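Local atomic coordinates of multicopper oxidase (Arthrobacter sp. FB24, PDB entry 3GDC), a protein that probably oxidises phenolic or similar substrates with molecular oxygen, as a copper-dependent, laccase-type multicopper oxidase built from two cupredoxin-like domains. Residues I16-D21 with D163-V168; F126-Y131 with R206-N211. All blocks are in the same frame, centred on the assembly; numbering follows the deposited sequence.

Interaction 1 (I16-D21 with D163-V168); sequences ILRDFD and DEMVMV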
ATOM      1  N   ILE A  16      -9.880   1.390  26.218  1.00 15.05           N
ATOM      2  CA  ILE A  16      -8.614   1.545  25.483  1.00 14.77           C
ATOM      3  C   ILE A  16      -8.700   2.671  24.450  1.00 14.82           C
ATOM      4  O   ILE A  16      -7.754   3.447  24.267  1.00 13.85           O
ATOM      5  CB  ILE A  16      -8.202   0.204  24.822  1.00 14.67           C
ATOM      6  CG1 ILE A  16      -7.800  -0.789  25.921  1.00 13.81           C
ATOM      7  CG2 ILE A  16      -7.063   0.407  23.794  1.00 13.93           C
ATOM      8  CD1 ILE A  16      -7.363  -2.157  25.422  1.00 15.46           C
ATOM      9  N   LEU A  17      -9.858   2.762  23.796  1.00 14.63           N
ATOM     10  CA  LEU A  17     -10.107   3.739  22.754  1.00 15.23           C
ATOM     11  C   LEU A  17      -9.743   5.171  23.173  1.00 15.20           C
ATOM     12  O   LEU A  17      -9.234   5.949  22.362  1.00 15.09           O
ATOM     13  CB  LEU A  17     -11.577   3.662  22.337  1.00 15.47           C
ATOM     14  CG  LEU A  17     -12.115   4.449  21.158  1.00 17.37           C
ATOM     15  CD1 LEU A  17     -11.533   3.900  19.849  1.00 15.33           C
ATOM     16  CD2 LEU A  17     -13.630   4.306  21.187  1.00 16.69           C
ATOM     17  N   ARG A  18      -9.967   5.507  24.440  1.00 15.60           N
ATOM     18  CA  ARG A  18      -9.751   6.876  24.901  1.00 16.30           C
ATOM     19  C   ARG A  18      -8.777   7.015  26.078  1.00 17.36           C
ATOM     20  O   ARG A  18      -8.639   8.098  26.648  1.00 17.88           O
ATOM     21  CB  ARG A  18     -11.091   7.532  25.223  1.00 17.10           C
ATOM     22  CG  ARG A  18     -11.975   7.746  24.002  1.00 17.33           C
ATOM     23  CD  ARG A  18     -13.255   8.460  24.398  1.00 19.68           C
ATOM     24  NE  ARG A  18     -14.124   8.727  23.251  1.00 20.18           N
ATOM     25  CZ  ARG A  18     -15.114   7.937  22.848  1.00 21.20           C
ATOM     26  NH1 ARG A  18     -15.382   6.810  23.492  1.00 21.17           N
ATOM     27  NH2 ARG A  18     -15.843   8.288  21.794  1.00 22.41           N
ATOM     28  N   ASP A  19      -8.074   5.932  26.400  1.00 17.54           N
ATOM     29  CA  ASP A  19      -7.128   5.922  27.524  1.00 18.30           C
ATOM     30  C   ASP A  19      -5.710   6.318  27.066  1.00 17.96           C
ATOM     31  O   ASP A  19      -4.912   5.467  26.687  1.00 18.65           O
ATOM     32  CB  ASP A  19      -7.135   4.534  28.188  1.00 18.22           C
ATOM     33  CG  ASP A  19      -6.266   4.460  29.445  1.00 20.99           C
ATOM     34  OD1 ASP A  19      -5.637   5.471  29.822  1.00 23.27           O
ATOM     35  OD2 ASP A  19      -6.229   3.372  30.061  1.00 24.10           O
ATOM     36  N   PHE A  20      -5.407   7.611  27.127  1.00 17.95           N
ATOM     37  CA  PHE A  20      -4.064   8.111  26.849  1.00 18.18           C
ATOM     38  C   PHE A  20      -3.305   8.224  28.170  1.00 18.76           C
ATOM     39  O   PHE A  20      -3.662   9.022  29.050  1.00 18.36           O
ATOM     40  CB  PHE A  20      -4.125   9.447  26.104  1.00 18.89           C
ATOM     41  CG  PHE A  20      -4.733   9.331  24.731  1.00 18.99           C
ATOM     42  CD1 PHE A  20      -3.936   9.034  23.633  1.00 21.12           C
ATOM     43  CD2 PHE A  20      -6.107   9.470  24.553  1.00 21.55           C
ATOM     44  CE1 PHE A  20      -4.495   8.905  22.361  1.00 22.58           C
ATOM     45  CE2 PHE A  20      -6.682   9.333  23.290  1.00 20.84           C
ATOM     46  CZ  PHE A  20      -5.874   9.053  22.193  1.00 19.83           C
ATOM     47  N   ASP A  21      -2.299   7.374  28.314  1.00 18.19           N
ATOM     48  CA  ASP A  21      -1.541   7.289  29.546  1.00 18.40           C
ATOM     49  C   ASP A  21      -0.435   8.352  29.555  1.00 18.64           C
ATOM     50  O   ASP A  21       0.596   8.226  28.886  1.00 17.83           O
ATOM     51  CB  ASP A  21      -0.985   5.871  29.743  1.00 18.24           C
ATOM     52  CG  ASP A  21      -0.474   5.631  31.166  1.00 19.79           C
ATOM     53  OD1 ASP A  21      -0.023   6.594  31.822  1.00 19.60           O
ATOM     54  OD2 ASP A  21      -0.527   4.469  31.627  1.00 20.92           O
ATOM     55  N   ASP A 163     -12.907  15.142  20.216  1.00 21.86           N
ATOM     56  CA  ASP A 163     -12.905  13.749  20.677  1.00 21.14           C
ATOM     57  C   ASP A 163     -11.694  13.037  20.079  1.00 20.62           C
ATOM     58  O   ASP A 163     -11.661  12.774  18.882  1.00 21.44           O
ATOM     59  CB  ASP A 163     -14.211  13.045  20.260  1.00 21.67           C
ATOM     60  CG  ASP A 163     -14.418  11.684  20.944  1.00 23.24           C
ATOM     61  OD1 ASP A 163     -13.516  11.183  21.656  1.00 24.43           O
ATOM     62  OD2 ASP A 163     -15.515  11.102  20.763  1.00 25.41           O
ATOM     63  N   GLU A 164     -10.699  12.742  20.904  1.00 18.74           N
ATOM     64  CA  GLU A 164      -9.482  12.090  20.427  1.00 18.08           C
ATOM     65  C   GLU A 164      -9.464  10.643  20.880  1.00 17.55           C
ATOM     66  O   GLU A 164      -9.830  10.319  22.022  1.00 16.72           O
ATOM     67  CB  GLU A 164      -8.242  12.823  20.936  1.00 19.01           C
ATOM     68  CG  GLU A 164      -6.938  12.491  20.193  1.00 19.83           C
ATOM     69  CD  GLU A 164      -5.892  13.574  20.390  1.00 23.90           C
ATOM     70  OE1 GLU A 164      -6.219  14.569  21.077  1.00 27.39           O
ATOM     71  OE2 GLU A 164      -4.762  13.450  19.866  1.00 20.85           O
ATOM     72  N   MET A 165      -9.053   9.764  19.979  1.00 16.29           N
ATOM     73  CA  MET A 165      -9.074   8.336  20.266  1.00 16.41           C
ATOM     74  C   MET A 165      -7.927   7.592  19.585  1.00 14.85           C
ATOM     75  O   MET A 165      -7.252   8.137  18.698  1.00 14.08           O
ATOM     76  CB  MET A 165     -10.428   7.722  19.885  1.00 16.66           C
ATOM     77  CG  MET A 165     -10.921   8.100  18.524  1.00 18.85           C
ATOM     78  SD  MET A 165     -12.598   7.487  18.205  1.00 20.77           S
ATOM     79  CE  MET A 165     -13.576   8.631  19.140  1.00 22.36           C
ATOM     80  N   VAL A 166      -7.707   6.361  20.040  1.00 13.92           N
ATOM     81  CA  VAL A 166      -6.682   5.479  19.494  1.00 14.53           C
ATOM     82  C   VAL A 166      -7.303   4.148  19.070  1.00 14.64           C
ATOM     83  O   VAL A 166      -8.123   3.563  19.782  1.00 13.77           O
ATOM     84  CB  VAL A 166      -5.459   5.273  20.469  1.00 14.67           C
ATOM     85  CG1 VAL A 166      -5.882   4.719  21.828  1.00 15.76           C
ATOM     86  CG2 VAL A 166      -4.376   4.402  19.832  1.00 15.48           C
ATOM     87  N   MET A 167      -6.898   3.691  17.890  1.00 13.83           N
ATOM     88  CA  MET A 167      -7.364   2.424  17.338  1.00 14.40           C
ATOM     89  C   MET A 167      -6.184   1.589  16.863  1.00 13.61           C
ATOM     90  O   MET A 167      -5.498   1.952  15.890  1.00 13.95           O
ATOM     91  CB  MET A 167      -8.326   2.680  16.171  1.00 13.76           C
ATOM     92  CG  MET A 167      -9.641   3.289  16.619  1.00 15.27           C
ATOM     93  SD  MET A 167     -10.827   3.325  15.268  1.00 16.16           S
ATOM     94  CE  MET A 167     -12.300   3.844  16.176  1.00 15.51           C
ATOM     95  N   VAL A 168      -5.954   0.470  17.542  1.00 13.28           N
ATOM     96  CA  VAL A 168      -4.884  -0.446  17.168  1.00 13.55           C
ATOM     97  C   VAL A 168      -5.508  -1.678  16.495  1.00 13.65           C
ATOM     98  O   VAL A 168      -6.331  -2.389  17.094  1.00 13.97           O
ATOM     99  CB  VAL A 168      -4.016  -0.870  18.374  1.00 13.11           C
ATOM    100  CG1 VAL A 168      -2.897  -1.802  17.918  1.00 14.88           C
ATOM    101  CG2 VAL A 168      -3.444   0.368  19.114  1.00 13.87           C
TER

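Interaction 2 (F126-Y131 with R206-N211); sequences FGTHLY and RIHLIN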
ATOM      1  N   PHE A 126       7.588  14.589  16.852  1.00 18.17           N
ATOM      2  CA  PHE A 126       6.153  14.565  17.076  1.00 17.80           C
ATOM      3  C   PHE A 126       5.488  13.666  16.035  1.00 17.31           C
ATOM      4  O   PHE A 126       5.985  13.513  14.910  1.00 17.46           O
ATOM      5  CB  PHE A 126       5.539  15.970  17.158  1.00 18.55           C
ATOM      6  CG  PHE A 126       5.282  16.647  15.831  1.00 19.56           C
ATOM      7  CD1 PHE A 126       4.150  16.334  15.072  1.00 20.60           C
ATOM      8  CD2 PHE A 126       6.130  17.656  15.374  1.00 19.72           C
ATOM      9  CE1 PHE A 126       3.893  16.992  13.865  1.00 20.16           C
ATOM     10  CE2 PHE A 126       5.879  18.318  14.160  1.00 20.04           C
ATOM     11  CZ  PHE A 126       4.760  17.986  13.413  1.00 19.33           C
ATOM     12  N   GLY A 127       4.404  13.034  16.451  1.00 17.14           N
ATOM     13  CA  GLY A 127       3.655  12.158  15.565  1.00 17.05           C
ATOM     14  C   GLY A 127       2.990  11.025  16.301  1.00 16.92           C
ATOM     15  O   GLY A 127       2.926  10.999  17.531  1.00 16.86           O
ATOM     16  N   THR A 128       2.467  10.091  15.520  1.00 16.44           N
ATOM     17  CA  THR A 128       1.774   8.927  16.050  1.00 15.87           C
ATOM     18  C   THR A 128       2.682   7.739  15.826  1.00 15.14           C
ATOM     19  O   THR A 128       3.016   7.406  14.680  1.00 14.42           O
ATOM     20  CB  THR A 128       0.426   8.763  15.327  1.00 16.35           C
ATOM     21  OG1 THR A 128      -0.386   9.907  15.612  1.00 18.09           O
ATOM     22  CG2 THR A 128      -0.290   7.491  15.738  1.00 15.92           C
ATOM     23  N   HIS A 129       3.109   7.121  16.929  1.00 13.89           N
ATOM     24  CA  HIS A 129       4.094   6.055  16.879  1.00 14.07           C
ATOM     25  C   HIS A 129       3.574   4.824  17.627  1.00 13.81           C
ATOM     26  O   HIS A 129       2.380   4.732  17.946  1.00 13.85           O
ATOM     27  CB  HIS A 129       5.443   6.542  17.447  1.00 14.74           C
ATOM     28  CG  HIS A 129       5.888   7.868  16.907  1.00 15.64           C
ATOM     29  ND1 HIS A 129       6.172   8.075  15.571  1.00 14.87           N
ATOM     30  CD2 HIS A 129       6.112   9.056  17.527  1.00 16.40           C
ATOM     31  CE1 HIS A 129       6.538   9.332  15.391  1.00 16.53           C
ATOM     32  NE2 HIS A 129       6.510   9.949  16.563  1.00 16.13           N
ATOM     33  N   LEU A 130       4.471   3.880  17.888  1.00 13.59           N
ATOM     34  CA  LEU A 130       4.125   2.613  18.510  1.00 13.75           C
ATOM     35  C   LEU A 130       5.370   2.009  19.135  1.00 13.61           C
ATOM     36  O   LEU A 130       6.491   2.501  18.925  1.00 14.19           O
ATOM     37  CB  LEU A 130       3.502   1.643  17.483  1.00 13.71           C
ATOM     38  CG  LEU A 130       4.360   1.100  16.324  1.00 13.90           C
ATOM     39  CD1 LEU A 130       3.859  -0.313  15.890  1.00 15.70           C
ATOM     40  CD2 LEU A 130       4.398   2.025  15.141  1.00 16.79           C
ATOM     41  N   TYR A 131       5.164   0.963  19.923  1.00 12.99           N
ATOM     42  CA  TYR A 131       6.250   0.187  20.498  1.00 13.11           C
ATOM     43  C   TYR A 131       5.836  -1.282  20.465  1.00 13.51           C
ATOM     44  O   TYR A 131       4.629  -1.607  20.426  1.00 13.38           O
ATOM     45  CB  TYR A 131       6.576   0.661  21.933  1.00 13.41           C
ATOM     46  CG  TYR A 131       5.444   0.476  22.924  1.00 13.20           C
ATOM     47  CD1 TYR A 131       5.312  -0.716  23.647  1.00 14.78           C
ATOM     48  CD2 TYR A 131       4.490   1.480  23.116  1.00 12.79           C
ATOM     49  CE1 TYR A 131       4.261  -0.902  24.558  1.00 13.92           C
ATOM     50  CE2 TYR A 131       3.417   1.303  24.019  1.00 11.36           C
ATOM     51  CZ  TYR A 131       3.322   0.109  24.733  1.00 14.66           C
ATOM     52  OH  TYR A 131       2.289  -0.087  25.610  1.00 13.47           O
ATOM     53  N   ARG A 206     -10.591  12.948  16.134  1.00 17.00           N
ATOM     54  CA  ARG A 206      -9.220  12.683  15.724  1.00 15.81           C
ATOM     55  C   ARG A 206      -8.847  11.273  16.185  1.00 16.03           C
ATOM     56  O   ARG A 206      -8.867  10.967  17.380  1.00 15.45           O
ATOM     57  CB  ARG A 206      -8.247  13.727  16.322  1.00 16.36           C
ATOM     58  CG  ARG A 206      -6.772  13.479  16.035  1.00 16.35           C
ATOM     59  CD  ARG A 206      -5.873  14.654  16.486  1.00 17.07           C
ATOM     60  NE  ARG A 206      -6.195  15.877  15.747  1.00 18.62           N
ATOM     61  CZ  ARG A 206      -6.238  17.102  16.278  1.00 19.94           C
ATOM     62  NH1 ARG A 206      -5.966  17.286  17.559  1.00 21.25           N
ATOM     63  NH2 ARG A 206      -6.562  18.142  15.513  1.00 20.38           N
ATOM     64  N   ILE A 207      -8.512  10.421  15.227  1.00 14.67           N
ATOM     65  CA  ILE A 207      -8.200   9.031  15.522  1.00 14.15           C
ATOM     66  C   ILE A 207      -6.733   8.749  15.211  1.00 13.61           C
ATOM     67  O   ILE A 207      -6.264   9.019  14.109  1.00 13.90           O
ATOM     68  CB  ILE A 207      -9.083   8.066  14.675  1.00 14.35           C
ATOM     69  CG1 ILE A 207     -10.573   8.373  14.863  1.00 14.77           C
ATOM     70  CG2 ILE A 207      -8.762   6.595  15.022  1.00 14.42           C
ATOM     71  CD1 ILE A 207     -11.485   7.673  13.823  1.00 15.51           C
ATOM     72  N   HIS A 208      -6.028   8.179  16.180  1.00 12.74           N
ATOM     73  CA  HIS A 208      -4.692   7.653  15.939  1.00 12.75           C
ATOM     74  C   HIS A 208      -4.825   6.179  15.568  1.00 12.45           C
ATOM     75  O   HIS A 208      -5.101   5.349  16.428  1.00 12.63           O
ATOM     76  CB  HIS A 208      -3.834   7.817  17.192  1.00 13.65           C
ATOM     77  CG  HIS A 208      -3.700   9.242  17.608  1.00 13.22           C
ATOM     78  ND1 HIS A 208      -2.722  10.075  17.111  1.00 15.59           N
ATOM     79  CD2 HIS A 208      -4.468  10.002  18.424  1.00 15.34           C
ATOM     80  CE1 HIS A 208      -2.876  11.282  17.625  1.00 16.68           C
ATOM     81  NE2 HIS A 208      -3.934  11.268  18.416  1.00 16.80           N
ATOM     82  N   LEU A 209      -4.602   5.866  14.295  1.00 12.67           N
ATOM     83  CA  LEU A 209      -4.807   4.497  13.791  1.00 12.80           C
ATOM     84  C   LEU A 209      -3.483   3.816  13.551  1.00 12.99           C
ATOM     85  O   LEU A 209      -2.672   4.314  12.770  1.00 12.99           O
ATOM     86  CB  LEU A 209      -5.592   4.533  12.471  1.00 13.39           C
ATOM     87  CG  LEU A 209      -5.865   3.166  11.834  1.00 14.25           C
ATOM     88  CD1 LEU A 209      -6.925   2.444  12.633  1.00 13.14           C
ATOM     89  CD2 LEU A 209      -6.319   3.380  10.394  1.00 15.25           C
ATOM     90  N   ILE A 210      -3.280   2.675  14.204  1.00 12.30           N
ATOM     91  CA  ILE A 210      -2.002   1.977  14.177  1.00 12.93           C
ATOM     92  C   ILE A 210      -2.199   0.540  13.753  1.00 12.97           C
ATOM     93  O   ILE A 210      -3.018  -0.167  14.335  1.00 12.61           O
ATOM     94  CB  ILE A 210      -1.348   1.974  15.576  1.00 13.79           C
ATOM     95  CG1 ILE A 210      -1.153   3.408  16.054  1.00 14.18           C
ATOM     96  CG2 ILE A 210      -0.036   1.191  15.568  1.00 14.30           C
ATOM     97  CD1 ILE A 210      -1.098   3.547  17.557  1.00 15.59           C
ATOM     98  N   ASN A 211      -1.406   0.100  12.775  1.00 13.05           N
ATOM     99  CA  ASN A 211      -1.480  -1.279  12.334  1.00 13.46           C
ATOM    100  C   ASN A 211      -0.360  -2.136  12.913  1.00 13.62           C
ATOM    101  O   ASN A 211       0.817  -1.904  12.600  1.00 13.56           O
ATOM    102  CB  ASN A 211      -1.461  -1.378  10.802  1.00 13.86           C
ATOM    103  CG  ASN A 211      -1.703  -2.799  10.332  1.00 14.99           C
ATOM    104  OD1 ASN A 211      -2.470  -3.534  10.969  1.00 15.05           O
ATOM    105  ND2 ASN A 211      -1.045  -3.206   9.245  1.00 15.33           N
TER

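Interaction 1 (I16-D21 with D163-V168)
Arg18 reaches Asp163 through an extended chain and forms a salt bridge with it, held side-on by two hydrogen bonds, NE to OD1 and NH2 to OD2, each 3.0 Å long. The two side chains cross at about a right angle, yet their flat ends are nearly coplanar, 19° apart, and both oxygens use their syn lone pairs, so that the pair of bonds fixes the rotation of both groups. Beside this bridge Met165 runs in the same direction as Arg18; its chain bends at chi3 (77°), which brings CE to 3.5 Å from Arg18 NH2. Leu17 also lies alongside Met165: its CG, anti to the backbone N, lies 3.9 Å from Met165 CB, and its CD1 is 3.8 Å from Met167 CE. In the fold, this is where helix 13-18 rests on strand 163-172 of a cupredoxin-like β-sandwich domain, with Val197 of strand 197-200 touching Leu17, Arg18 and Met165. Val166 N donates to Leu17 O at 2.8 Å, while Val166 CG1 packs against Ile16 O. Phe20, farther along the chain, turns the edge of its ring to the strand backbone: CE2 is 3.5 Å from Glu164 O and CZ 3.6 Å from Met165 C. Glu164 passes its CG by CZ of this ring, and its OE2 is hydrogen-bonded to His208 NE2.

Interaction 2 (F126-Y131 with R206-N211)
Thr128 and His208 make the one hydrogen bond of this contact, OG1 to ND1 at 2.8 Å; either atom could be the donor. The hydroxyl lies at the edge of the imidazole, in its plane, and the two side chains cross obliquely. The other ring nitrogen, NE2, is hydrogen-bonded to Glu164 OE2, so both nitrogens of this buried histidine have a polar partner and its rotation is fixed. The remaining contacts are van der Waals. Thr128 CG2, anti to the backbone N, packs 3.8 Å from His208 CB and 4.2 Å from Ile210 CG1. Farther along, Leu130 and Ile210 slide past each other in opposite directions, with Leu130 CB 4.0 Å from Ile210 CG2, and Ile210 CD1 meets the backbone carbonyl of His129, 3.7 Å from His129 O. An alanine at Thr128 would probably leave His208 ND1 without its hydroxyl mate and open a small gap beside Ile210 CG1. The Leu130 side chain is about 5 Å from a bound copper ion and touches His93, a copper ligand. Strands 127-132 and 205-211 belong to different sheets, one in each cupredoxin-like domain; the axes of segments 127-131 and 206-211 come within 7.8 Å, at 38°, and side chains rather than backbone bonds join them. Ile151 of strand 147-153 and Ile255 of strand 253-258 flank this interface, each touching both Thr128 and His208.

From the N terminus the chain first passes residues 16-21, then 126-131, before 163-168 closes a long loop in interaction 1; 206-211 closes that of interaction 2, so the two contacts cross rather than nest. Interaction 1 joins helix 13-18 and strand 20-27 to strand 163-172 of the second cupredoxin-like domain, whereas interaction 2 joins strand 127-132 to that same domain. Strands 20-27 and 127-132 lie in one sheet, so both contacts tie the first sheet to the second domain. Their later segments are neighbouring parallel strands of one sheet, linked by Met165 O to His208 N, and both ties meet on this strand pair.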